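Local coordinates for AP endonuclease, family protein 2 (Mycobacterium smegmatis, PDB 5TNV), which binds magnesium in a xylose isomerase-like TIM barrel and may act as an endonuclease, at residues Ala31-Phe36 / Asp73-Leu78; Ser102-Arg107 / Phe250-Asn255; Gly141-Leu146 / Ser191-Glu196; Gly295-Glu300 / Glu315-Val320. One frame throughout, in Å; residues are numbered along the deposited sequence.

How the contacts relate
All four contacts belong to one TIM barrel and differ in their distance from its magnesium. Contacts 2 and 3 supply two of the three protein ligands, His-252 and Glu-193, with Asp-223 as the third; their centres lie 10 Å apart, and His-252 ND1 is 3.2 Å from Glu-193 OE2. Contact 1 joins loops beside the site, the side chain of Leu-34 coming to about 7 Å from the metal. Contact 4 joins the last strand to its outer helix, the side chain of Cys-299 being about 10 Å from the metal. Bonds knit them together: Asp-73 with Thr-106, Asn-32 with Cys-299, Arg-107 with Tyr-195, and the salt bridge between Lys-254 and Glu-300.

Contact 1. Residues Ala31-Phe36 / Asp73-Leu78; sequences ANMLGF and DAWVPL
Met-33 and Trp-75 make the main contact, a methyl-on-indole CH-pi interaction. Two bends in the methionine chain, chi2 -66° and chi3 -76°, curl CE over the indole, where it lies 3.6 Å from the centroid of the six-membered ring and 9° off the ring normal. SD stands above the same face at a greater distance, 4.9 Å from that centroid, which adds a Met-aromatic component. Nearer the backbone, Met-33 CB also stands above this face, at the rim, 3.8 Å from Trp-75 CE3, the two side chains pointing the same way. The opposite indole face is covered by Val-76 CG2, which leaves the ring clamped between two aliphatic groups.

The remaining cross-contacts are apolar. Phe-36 CB meets Trp-75 CD1 at 3.7 Å, while the phenyl ring meets the pyrrole part obliquely. Leu-34 CB and Ala-74 CB touch more loosely, at 4.2 Å.

Polar bonds shape the first segment from within. Asn-32 OD1 accepts from Leu-34 N at 2.9 Å, an Asx turn, and Phe-36 N reaches back to Met-33 O at 3.0 Å. Both are consistent with a turn after strand 29-32 that brings Met-33 and Phe-36 to the indole.

The fit thus joins the loops that follow neighbouring barrel strands 29-32 and 68-70. Its cross-contacts are all carbon or sulfur against carbon and a pi face, so dispersion holds them. The indole NE1 has its polar partner in Gln-57 of helix 51-63, a bond that probably helps to set the rotation of the ring.

Contact 2. Residues Ser102-Arg107 / Phe250-Asn255; sequences SISMTR and FWHIKN
Across the interior of the barrel the two backbones run in the same general sense, strongly inclined to one another and well separated: Ser-102 faces Phe-250 with CA atoms 8.6 Å apart, and Ser-104 faces His-252 with CA atoms 9.3 Å apart. Such spacing is too wide for backbone pairing, so side chains alone bridge the gap.

The decisive bridge is a hydrogen bond from His-252 NE2 to Ser-104 OG, 2.9 Å long and nearly straight at 167°. The hydroxyl oxygen lies only 3° out of the imidazole plane. Ser-104 meets the ring with OG anti to its own carbonyl carbon (chi1 -64°), which sends the hydroxyl across the barrel. NE2 is given to Ser-104 while ND1 ligates the magnesium, beside Glu-193 and Asp-223. Ser-104 is therefore a second-shell residue that helps to fix the rotation of a metal ligand, together with the metal bond at ND1, and its OG is itself bonded to Asp-70.

Phe-250 fills the layer next to this bond. Ser-104 OG lies at its edge, 3.5 Å from CE2 and near the ring plane. Ser-102 approaches the ring obliquely, its OG 3.3 Å from Phe-250 CZ and its CB 3.4 Å from CE1; this hydroxyl too is bonded to Asp-70.

On strand 137-141, Ile-137 touches Ser-102 and Asn-139 touches Ser-104, while Phe-250 meets both. Strand 99-104 pairs with strand 137-141, and Trp-251 pairs with Cys-298 of strand 297-299. Outside the barrel wall, Ile-103 packs on helix 116-133 and Trp-251 on helix 281-290.

Contact 3. Residues Gly141-Leu146 / Ser191-Glu196; sequences GFMQAL and SLEMYE
Met-143 lies over Tyr-195 and ends against Glu-193 at the metal-binding end of a TIM barrel; the first two lie in the loops after strands 137-141 and 189-193, and Glu-193 ends the latter strand. The methionine CB sits squarely over the phenol, 3.5 Å from the ring centroid and 6° off its normal, a CH-pi contact. CG is set between the backbone N and the carbonyl carbon (chi1 54°), and a bend at chi2 then carries the chain across the tyrosine at about a right angle. SD lies obliquely to the same ring, 4.4 Å from its centroid, as a Met-aromatic contact. CE leaves the ring and meets the carboxylate of Glu-193, 3.3 Å from OE1 and 3.7 Å from CD.

The methyl thus touches a metal ligand. Glu-193 extends from CG anti to its backbone N, and its OE2 ligates the magnesium, while OE1 is bonded to Asn-139; the carboxylate is fixed at both oxygens, with Met-143 CE packed beside one of them. On the other face of the tyrosine ring lies Glu-196 OE1, 3.6 Å above the plane, and the phenol hydroxyl is bonded to Arg-107.

Backbones are linked through solvent where the strands diverge beyond Gly-141. A single water donates to Glu-193 O at 2.7 Å and accepts from Phe-142 N at 2.8 Å.

Contact 4. Residues Gly295-Glu300 / Glu315-Val320; sequences GPFCCE and EYILQV
One face of the Phe-297 ring is covered by Ile-317 CG2, which stands 4.1 Å from the ring centroid and 9° off the normal, a CH-pi contact over the centre of the ring. The same phenyl ring meets the indole of Trp-27 with planes at about 45°, and its CE1 lies 3.4 Å from Trp-251 CE3. A second ring, that of Tyr-316, is covered on one face by Val-320 CG2, one helical turn on, 3.9 Å above the plane and toward the rim; its hydroxyl is bonded to Asp-305 of the second subunit.

Ile-317 carries the whole contact between the two segments, and its branches divide the work. CG2 is anti to the backbone N and goes to the phenylalanine. The other branch, with CG1 beside the backbone N (chi1 -64°) and the chain extended at chi2, delivers CD1 to Cys-299 SG at 4.0 Å. One isoleucine therefore spans two residues of the strand that point toward the helix, while Cys-298 between them points to the barrel interior.

Ile-317 also touches Ile-29 and Ile-253 of the two flanking strands, 29-32 and 251-261, so it sits across three strands at once. This is the helix-on-strand packing of a TIM barrel: the closing strand 297-299 is covered on its outer side by helix 306-325, which follows it in the chain.

Contact 1. Residues Ala31-Phe36 / Asp73-Leu78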
# COMPACT_ATOMS: atom_id res chain seq x y z
N ALA A 31 -17.33 -7.27 9.15
CA ALA A 31 -16.47 -8.08 8.29
C ALA A 31 -17.30 -8.91 7.35
O ALA A 31 -18.11 -9.77 7.80
CB ALA A 31 -15.57 -8.99 9.09
N ASN A 32 -17.15 -8.76 6.06
CA ASN A 32 -17.81 -9.64 5.08
C ASN A 32 -17.14 -10.99 5.10
O ASN A 32 -15.92 -11.04 5.01
CB ASN A 32 -17.69 -8.98 3.70
CG ASN A 32 -18.47 -9.64 2.60
OD1 ASN A 32 -18.14 -10.77 2.26
ND2 ASN A 32 -19.47 -8.99 2.04
N MET A 33 -17.91 -12.09 5.22
CA MET A 33 -17.35 -13.44 5.36
C MET A 33 -17.11 -14.17 4.04
O MET A 33 -16.69 -15.32 4.07
CB MET A 33 -18.29 -14.28 6.25
CG MET A 33 -18.43 -13.72 7.66
SD MET A 33 -16.92 -13.77 8.65
CE MET A 33 -16.87 -15.51 9.08
N LEU A 34 -17.33 -13.52 2.89
CA LEU A 34 -17.26 -14.27 1.63
C LEU A 34 -15.84 -14.82 1.43
O LEU A 34 -15.71 -15.90 0.78
CB LEU A 34 -17.78 -13.48 0.48
CG LEU A 34 -17.07 -12.46 -0.21
CD1 LEU A 34 -16.05 -13.00 -1.22
CD2 LEU A 34 -18.07 -11.71 -1.10
N GLY A 35 -14.78 -14.20 1.93
CA GLY A 35 -13.47 -14.70 1.73
C GLY A 35 -13.21 -16.05 2.33
O GLY A 35 -12.23 -16.72 1.92
N PHE A 36 -14.02 -16.50 3.28
CA PHE A 36 -13.88 -17.86 3.80
C PHE A 36 -14.40 -18.90 2.82
O PHE A 36 -14.04 -20.08 2.94
CB PHE A 36 -14.59 -18.00 5.15
CG PHE A 36 -13.86 -17.29 6.28
CD1 PHE A 36 -12.76 -17.85 6.88
CD2 PHE A 36 -14.28 -16.07 6.74
CE1 PHE A 36 -12.07 -17.18 7.91
CE2 PHE A 36 -13.61 -15.38 7.75
CZ PHE A 36 -12.49 -15.96 8.36
N ASP A 73 -24.13 -14.99 1.72
CA ASP A 73 -24.69 -16.29 1.40
C ASP A 73 -23.64 -17.19 0.79
O ASP A 73 -23.98 -18.31 0.32
CB ASP A 73 -25.91 -16.20 0.48
CG ASP A 73 -25.62 -15.62 -0.86
OD1 ASP A 73 -24.47 -15.25 -1.09
OD2 ASP A 73 -26.54 -15.50 -1.71
N ALA A 74 -22.36 -16.82 0.83
CA ALA A 74 -21.26 -17.57 0.21
C ALA A 74 -20.42 -18.34 1.22
O ALA A 74 -19.42 -18.97 0.83
CB ALA A 74 -20.41 -16.58 -0.59
N TRP A 75 -20.82 -18.29 2.48
CA TRP A 75 -20.15 -18.95 3.61
C TRP A 75 -21.21 -19.91 4.18
O TRP A 75 -21.81 -20.71 3.42
CB TRP A 75 -19.54 -17.92 4.55
CG TRP A 75 -18.94 -18.45 5.81
CD1 TRP A 75 -17.96 -19.39 5.93
CD2 TRP A 75 -19.30 -18.10 7.13
NE1 TRP A 75 -17.68 -19.63 7.25
CE2 TRP A 75 -18.50 -18.85 8.01
CE3 TRP A 75 -20.23 -17.20 7.71
CZ2 TRP A 75 -18.60 -18.75 9.40
CZ3 TRP A 75 -20.34 -17.11 9.07
CH2 TRP A 75 -19.52 -17.88 9.91
N VAL A 76 -21.50 -19.92 5.47
CA VAL A 76 -22.57 -20.74 6.03
C VAL A 76 -23.91 -20.24 5.47
O VAL A 76 -24.23 -19.06 5.67
CB VAL A 76 -22.55 -20.68 7.56
CG1 VAL A 76 -23.74 -21.42 8.14
CG2 VAL A 76 -21.24 -21.19 8.15
N PRO A 77 -24.69 -21.08 4.80
CA PRO A 77 -25.91 -20.61 4.15
C PRO A 77 -27.06 -20.60 5.13
O PRO A 77 -27.79 -21.62 5.27
CB PRO A 77 -26.11 -21.60 3.03
CG PRO A 77 -25.57 -22.89 3.61
CD PRO A 77 -24.40 -22.46 4.42
N LEU A 78 -27.27 -19.48 5.79
CA LEU A 78 -28.28 -19.41 6.84
C LEU A 78 -29.69 -19.73 6.32
O LEU A 78 -30.47 -20.33 7.06
CB LEU A 78 -28.27 -18.04 7.53
CG LEU A 78 -26.96 -17.68 8.23
CD1 LEU A 78 -27.06 -16.29 8.84
CD2 LEU A 78 -26.56 -18.67 9.31

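Contact 2. Residues Ser102-Arg107 / Phe250-Asn255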
# COMPACT_ATOMS: atom_id res chain seq x y z
N SER A 102 -25.69 -7.09 8.99
CA SER A 102 -26.24 -7.09 7.64
C SER A 102 -26.02 -8.49 7.05
O SER A 102 -25.10 -9.20 7.48
CB SER A 102 -25.56 -6.03 6.77
OG SER A 102 -24.16 -6.21 6.72
N ILE A 103 -26.84 -8.85 6.07
CA ILE A 103 -26.68 -10.10 5.34
C ILE A 103 -26.68 -9.76 3.84
O ILE A 103 -27.70 -9.31 3.32
CB ILE A 103 -27.75 -11.14 5.66
CG1 ILE A 103 -27.84 -11.42 7.15
CG2 ILE A 103 -27.49 -12.40 4.84
CD1 ILE A 103 -29.00 -12.31 7.57
N SER A 104 -25.56 -10.02 3.18
CA SER A 104 -25.36 -9.69 1.77
C SER A 104 -25.35 -10.92 0.90
O SER A 104 -24.40 -11.70 0.89
CB SER A 104 -24.04 -8.92 1.57
OG SER A 104 -24.08 -7.67 2.24
N MET A 105 -26.39 -11.08 0.08
CA MET A 105 -26.41 -12.11 -0.93
C MET A 105 -25.42 -11.76 -2.02
O MET A 105 -25.31 -10.59 -2.35
CB MET A 105 -27.82 -12.26 -1.50
CG MET A 105 -28.84 -12.71 -0.48
SD MET A 105 -30.52 -12.74 -1.10
CE MET A 105 -30.62 -14.09 -2.29
N THR A 106 -24.76 -12.75 -2.58
CA THR A 106 -23.70 -12.40 -3.53
C THR A 106 -24.23 -12.59 -4.92
O THR A 106 -25.12 -11.94 -5.44
CB THR A 106 -22.43 -13.15 -3.12
OG1 THR A 106 -22.61 -14.59 -3.15
CG2 THR A 106 -22.04 -12.77 -1.68
N ARG A 107 -23.85 -13.30 -5.84
CA ARG A 107 -24.06 -13.92 -7.10
C ARG A 107 -25.27 -14.87 -7.04
O ARG A 107 -25.23 -16.01 -7.41
CB ARG A 107 -22.78 -14.58 -7.62
CG ARG A 107 -21.65 -13.53 -7.76
CD ARG A 107 -20.36 -14.11 -8.35
NE ARG A 107 -19.29 -13.11 -8.26
CZ ARG A 107 -19.19 -12.05 -9.05
NH1 ARG A 107 -20.01 -11.87 -10.06
NH2 ARG A 107 -18.22 -11.19 -8.82
N PHE A 250 -26.90 1.47 3.04
CA PHE A 250 -25.95 0.41 3.40
C PHE A 250 -24.71 0.67 2.55
O PHE A 250 -24.83 1.29 1.51
CB PHE A 250 -26.57 -0.95 3.06
CG PHE A 250 -25.70 -2.16 3.35
CD1 PHE A 250 -25.11 -2.34 4.59
CD2 PHE A 250 -25.51 -3.14 2.37
CE1 PHE A 250 -24.35 -3.44 4.87
CE2 PHE A 250 -24.75 -4.27 2.66
CZ PHE A 250 -24.19 -4.44 3.90
N TRP A 251 -23.56 0.15 2.95
CA TRP A 251 -22.34 0.51 2.22
C TRP A 251 -21.27 -0.59 2.33
O TRP A 251 -20.61 -0.71 3.34
CB TRP A 251 -21.83 1.85 2.76
CG TRP A 251 -20.87 2.58 1.86
CD1 TRP A 251 -20.26 2.21 0.68
CD2 TRP A 251 -20.41 3.93 2.13
NE1 TRP A 251 -19.47 3.24 0.23
CE2 TRP A 251 -19.54 4.30 1.09
CE3 TRP A 251 -20.69 4.80 3.16
CZ2 TRP A 251 -18.95 5.55 1.07
CZ3 TRP A 251 -20.09 6.07 3.16
CH2 TRP A 251 -19.22 6.42 2.12
N HIS A 252 -21.11 -1.34 1.24
CA HIS A 252 -19.91 -2.14 0.99
C HIS A 252 -18.81 -1.14 0.60
O HIS A 252 -18.96 -0.43 -0.40
CB HIS A 252 -20.10 -3.12 -0.15
CG HIS A 252 -20.90 -4.34 0.11
ND1 HIS A 252 -20.95 -5.35 -0.82
CD2 HIS A 252 -21.68 -4.66 1.18
CE1 HIS A 252 -21.74 -6.27 -0.28
NE2 HIS A 252 -22.19 -5.92 0.91
N ILE A 253 -17.76 -1.11 1.38
CA ILE A 253 -16.78 0.00 1.28
C ILE A 253 -15.39 -0.60 1.09
O ILE A 253 -14.84 -1.21 1.99
CB ILE A 253 -16.93 0.93 2.49
CG1 ILE A 253 -16.01 2.16 2.36
CG2 ILE A 253 -16.76 0.25 3.83
CD1 ILE A 253 -16.32 3.28 3.33
N LYS A 254 -14.83 -0.37 -0.10
CA LYS A 254 -13.50 -0.89 -0.46
C LYS A 254 -12.85 0.09 -1.43
O LYS A 254 -13.50 0.93 -2.06
CB LYS A 254 -13.57 -2.31 -1.02
CG LYS A 254 -14.35 -2.48 -2.30
CD LYS A 254 -14.18 -3.88 -2.89
CE LYS A 254 -15.06 -4.18 -4.10
NZ LYS A 254 -16.49 -4.33 -3.71
N ASN A 255 -11.52 -0.09 -1.61
CA ASN A 255 -10.75 0.81 -2.44
C ASN A 255 -9.76 0.05 -3.34
O ASN A 255 -9.41 -1.11 -3.09
CB ASN A 255 -10.02 1.87 -1.60
CG ASN A 255 -9.87 3.24 -2.22
OD1 ASN A 255 -10.19 3.43 -3.42
ND2 ASN A 255 -9.41 4.19 -1.45

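Contact 3. Residues Gly141-Leu146 / Ser191-Glu196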
# COMPACT_ATOMS: atom_id res chain seq x y z
N GLY A 141 -27.96 -7.96 -5.08
CA GLY A 141 -27.51 -7.32 -6.28
C GLY A 141 -27.78 -8.20 -7.49
O GLY A 141 -28.35 -9.28 -7.38
N PHE A 142 -27.34 -7.70 -8.64
CA PHE A 142 -27.67 -8.35 -9.91
C PHE A 142 -26.49 -9.03 -10.56
O PHE A 142 -26.60 -9.61 -11.65
CB PHE A 142 -28.35 -7.33 -10.82
CG PHE A 142 -29.66 -6.80 -10.24
CD1 PHE A 142 -30.76 -7.66 -10.11
CD2 PHE A 142 -29.79 -5.50 -9.79
CE1 PHE A 142 -31.93 -7.22 -9.53
CE2 PHE A 142 -31.00 -5.07 -9.24
CZ PHE A 142 -32.05 -5.92 -9.12
N MET A 143 -25.32 -9.00 -9.88
CA MET A 143 -24.21 -9.84 -10.31
C MET A 143 -24.66 -11.31 -10.33
O MET A 143 -25.52 -11.75 -9.56
CB MET A 143 -22.97 -9.65 -9.43
CG MET A 143 -23.19 -9.86 -7.95
SD MET A 143 -23.67 -8.30 -7.13
CE MET A 143 -24.10 -8.90 -5.51
N GLN A 144 -24.05 -12.07 -11.22
CA GLN A 144 -24.31 -13.51 -11.37
C GLN A 144 -22.99 -14.27 -11.39
O GLN A 144 -21.93 -13.70 -11.15
CB GLN A 144 -25.18 -13.82 -12.59
CG GLN A 144 -26.54 -13.16 -12.54
CD GLN A 144 -27.51 -13.63 -13.57
OE1 GLN A 144 -27.28 -14.65 -14.25
NE2 GLN A 144 -28.63 -12.95 -13.71
N ALA A 145 -23.03 -15.59 -11.63
CA ALA A 145 -21.83 -16.40 -11.59
C ALA A 145 -20.75 -15.79 -12.52
O ALA A 145 -21.04 -15.28 -13.60
CB ALA A 145 -22.10 -17.78 -12.08
N LEU A 146 -19.50 -15.91 -12.06
CA LEU A 146 -18.39 -15.63 -12.95
C LEU A 146 -18.42 -16.60 -14.12
O LEU A 146 -18.70 -17.77 -13.98
CB LEU A 146 -17.08 -15.82 -12.18
CG LEU A 146 -16.88 -14.83 -11.04
CD1 LEU A 146 -15.49 -15.09 -10.45
CD2 LEU A 146 -17.03 -13.40 -11.45
N SER A 191 -31.21 -3.43 0.61
CA SER A 191 -30.24 -2.61 -0.11
C SER A 191 -29.89 -3.30 -1.44
O SER A 191 -29.87 -4.52 -1.52
CB SER A 191 -28.99 -2.36 0.70
OG SER A 191 -28.25 -1.27 0.16
N LEU A 192 -29.63 -2.46 -2.45
CA LEU A 192 -29.30 -2.88 -3.80
C LEU A 192 -27.87 -2.53 -4.14
O LEU A 192 -27.49 -1.37 -4.20
CB LEU A 192 -30.22 -2.20 -4.82
CG LEU A 192 -31.73 -2.25 -4.54
CD1 LEU A 192 -32.47 -1.49 -5.62
CD2 LEU A 192 -32.20 -3.71 -4.43
N GLU A 193 -27.05 -3.58 -4.32
CA GLU A 193 -25.61 -3.42 -4.50
C GLU A 193 -25.25 -3.03 -5.92
O GLU A 193 -25.41 -3.82 -6.87
CB GLU A 193 -24.91 -4.72 -4.08
CG GLU A 193 -23.42 -4.66 -4.16
CD GLU A 193 -22.75 -5.95 -3.67
OE1 GLU A 193 -23.43 -6.78 -3.05
OE2 GLU A 193 -21.51 -6.09 -3.89
N MET A 194 -24.68 -1.83 -6.07
CA MET A 194 -24.18 -1.41 -7.37
C MET A 194 -23.04 -2.31 -7.81
O MET A 194 -22.13 -2.60 -7.03
CB MET A 194 -23.73 0.05 -7.31
CG MET A 194 -24.89 1.01 -7.09
SD MET A 194 -24.46 2.74 -7.03
CE MET A 194 -23.75 2.96 -8.67
N TYR A 195 -23.07 -2.71 -9.07
CA TYR A 195 -22.13 -3.70 -9.64
C TYR A 195 -22.18 -3.50 -11.15
O TYR A 195 -23.25 -3.29 -11.73
CB TYR A 195 -22.47 -5.11 -9.18
CG TYR A 195 -21.51 -6.19 -9.65
CD1 TYR A 195 -21.59 -6.68 -10.96
CD2 TYR A 195 -20.53 -6.70 -8.83
CE1 TYR A 195 -20.74 -7.65 -11.43
CE2 TYR A 195 -19.68 -7.71 -9.28
CZ TYR A 195 -19.78 -8.16 -10.55
OH TYR A 195 -18.94 -9.19 -10.98
N GLU A 196 -21.04 -3.61 -11.79
CA GLU A 196 -20.88 -3.39 -13.22
C GLU A 196 -21.75 -4.32 -14.06
O GLU A 196 -21.97 -5.50 -13.77
CB GLU A 196 -19.40 -3.54 -13.59
CG GLU A 196 -18.74 -4.85 -13.21
CD GLU A 196 -18.14 -4.93 -11.83
OE1 GLU A 196 -18.61 -4.26 -10.89
OE2 GLU A 196 -17.14 -5.69 -11.63
O HOH W 1 -26.16 -5.16 -9.15

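Contact 4. Residues Gly295-Glu300 / Glu315-Val320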
# COMPACT_ATOMS: atom_id res chain seq x y z
N GLY A 295 -26.72 4.19 7.51
CA GLY A 295 -26.71 2.74 7.46
C GLY A 295 -25.44 2.11 7.92
O GLY A 295 -24.40 2.77 8.03
N PRO A 296 -25.44 0.81 8.18
CA PRO A 296 -24.23 0.12 8.61
C PRO A 296 -23.21 0.07 7.45
O PRO A 296 -23.54 0.20 6.29
CB PRO A 296 -24.72 -1.26 9.02
CG PRO A 296 -25.98 -1.46 8.32
CD PRO A 296 -26.60 -0.12 8.05
N PHE A 297 -21.94 -0.16 7.85
CA PHE A 297 -20.87 -0.42 6.90
C PHE A 297 -20.58 -1.89 6.78
O PHE A 297 -20.78 -2.66 7.76
CB PHE A 297 -19.57 0.29 7.34
CG PHE A 297 -19.62 1.80 7.31
CD1 PHE A 297 -19.27 2.50 6.19
CD2 PHE A 297 -19.99 2.51 8.44
CE1 PHE A 297 -19.26 3.89 6.14
CE2 PHE A 297 -20.03 3.90 8.45
CZ PHE A 297 -19.66 4.58 7.30
N CYS A 298 -20.03 -2.30 5.67
CA CYS A 298 -19.55 -3.65 5.49
C CYS A 298 -18.21 -3.60 4.74
O CYS A 298 -18.14 -3.08 3.62
CB CYS A 298 -20.57 -4.49 4.71
SG CYS A 298 -20.07 -6.18 4.46
N CYS A 299 -17.18 -4.07 5.42
CA CYS A 299 -15.84 -4.14 4.83
C CYS A 299 -15.75 -5.44 4.01
O CYS A 299 -15.81 -6.54 4.57
CB CYS A 299 -14.77 -4.11 5.91
SG CYS A 299 -14.73 -2.60 6.85
N GLU A 300 -15.59 -5.29 2.72
CA GLU A 300 -15.36 -6.27 1.68
C GLU A 300 -13.97 -6.03 1.09
O GLU A 300 -13.62 -4.88 0.99
CB GLU A 300 -16.40 -6.25 0.52
CG GLU A 300 -16.70 -7.61 -0.12
CD GLU A 300 -16.10 -7.81 -1.49
OE1 GLU A 300 -16.14 -6.93 -2.41
OE2 GLU A 300 -15.63 -9.00 -1.69
N GLU A 315 -10.67 -0.23 11.36
CA GLU A 315 -10.02 0.74 12.23
C GLU A 315 -10.01 2.12 11.59
O GLU A 315 -10.17 3.14 12.27
CB GLU A 315 -8.63 0.28 12.61
CG GLU A 315 -8.65 -0.90 13.55
CD GLU A 315 -7.29 -1.40 13.96
OE1 GLU A 315 -6.30 -0.85 13.50
OE2 GLU A 315 -7.24 -2.38 14.75
N TYR A 316 -9.77 2.17 10.28
CA TYR A 316 -9.77 3.41 9.52
C TYR A 316 -11.11 4.12 9.61
O TYR A 316 -11.17 5.32 9.90
CB TYR A 316 -9.39 3.07 8.08
CG TYR A 316 -9.51 4.25 7.14
CD1 TYR A 316 -8.43 5.11 6.99
CD2 TYR A 316 -10.65 4.53 6.41
CE1 TYR A 316 -8.48 6.21 6.17
CE2 TYR A 316 -10.69 5.60 5.55
CZ TYR A 316 -9.60 6.45 5.43
OH TYR A 316 -9.66 7.51 4.56
N ILE A 317 -12.18 3.39 9.32
CA ILE A 317 -13.53 3.97 9.36
C ILE A 317 -13.82 4.49 10.76
O ILE A 317 -14.37 5.58 10.93
CB ILE A 317 -14.59 2.95 8.89
CG1 ILE A 317 -14.39 2.56 7.43
CG2 ILE A 317 -16.00 3.45 9.14
CD1 ILE A 317 -15.14 1.33 7.01
N LEU A 318 -13.47 3.73 11.79
CA LEU A 318 -13.73 4.16 13.16
C LEU A 318 -13.02 5.49 13.43
O LEU A 318 -13.63 6.35 14.06
CB LEU A 318 -13.33 3.02 14.09
CG LEU A 318 -13.42 3.33 15.59
CD1 LEU A 318 -14.86 3.60 15.98
CD2 LEU A 318 -12.77 2.20 16.38
N GLN A 319 -11.80 5.69 12.98
CA GLN A 319 -11.13 6.98 13.23
C GLN A 319 -11.86 8.07 12.47
O GLN A 319 -12.00 9.20 13.01
CB GLN A 319 -9.64 6.89 12.88
CG GLN A 319 -8.86 8.13 13.30
CD GLN A 319 -8.94 9.36 12.40
OE1 GLN A 319 -9.11 9.26 11.18
NE2 GLN A 319 -8.87 10.52 13.00
N VAL A 320 -12.20 7.88 11.22
CA VAL A 320 -12.85 8.91 10.42
C VAL A 320 -14.17 9.31 11.11
O VAL A 320 -14.46 10.50 11.26
CB VAL A 320 -13.08 8.43 8.97
CG1 VAL A 320 -13.97 9.41 8.19
CG2 VAL A 320 -11.75 8.26 8.23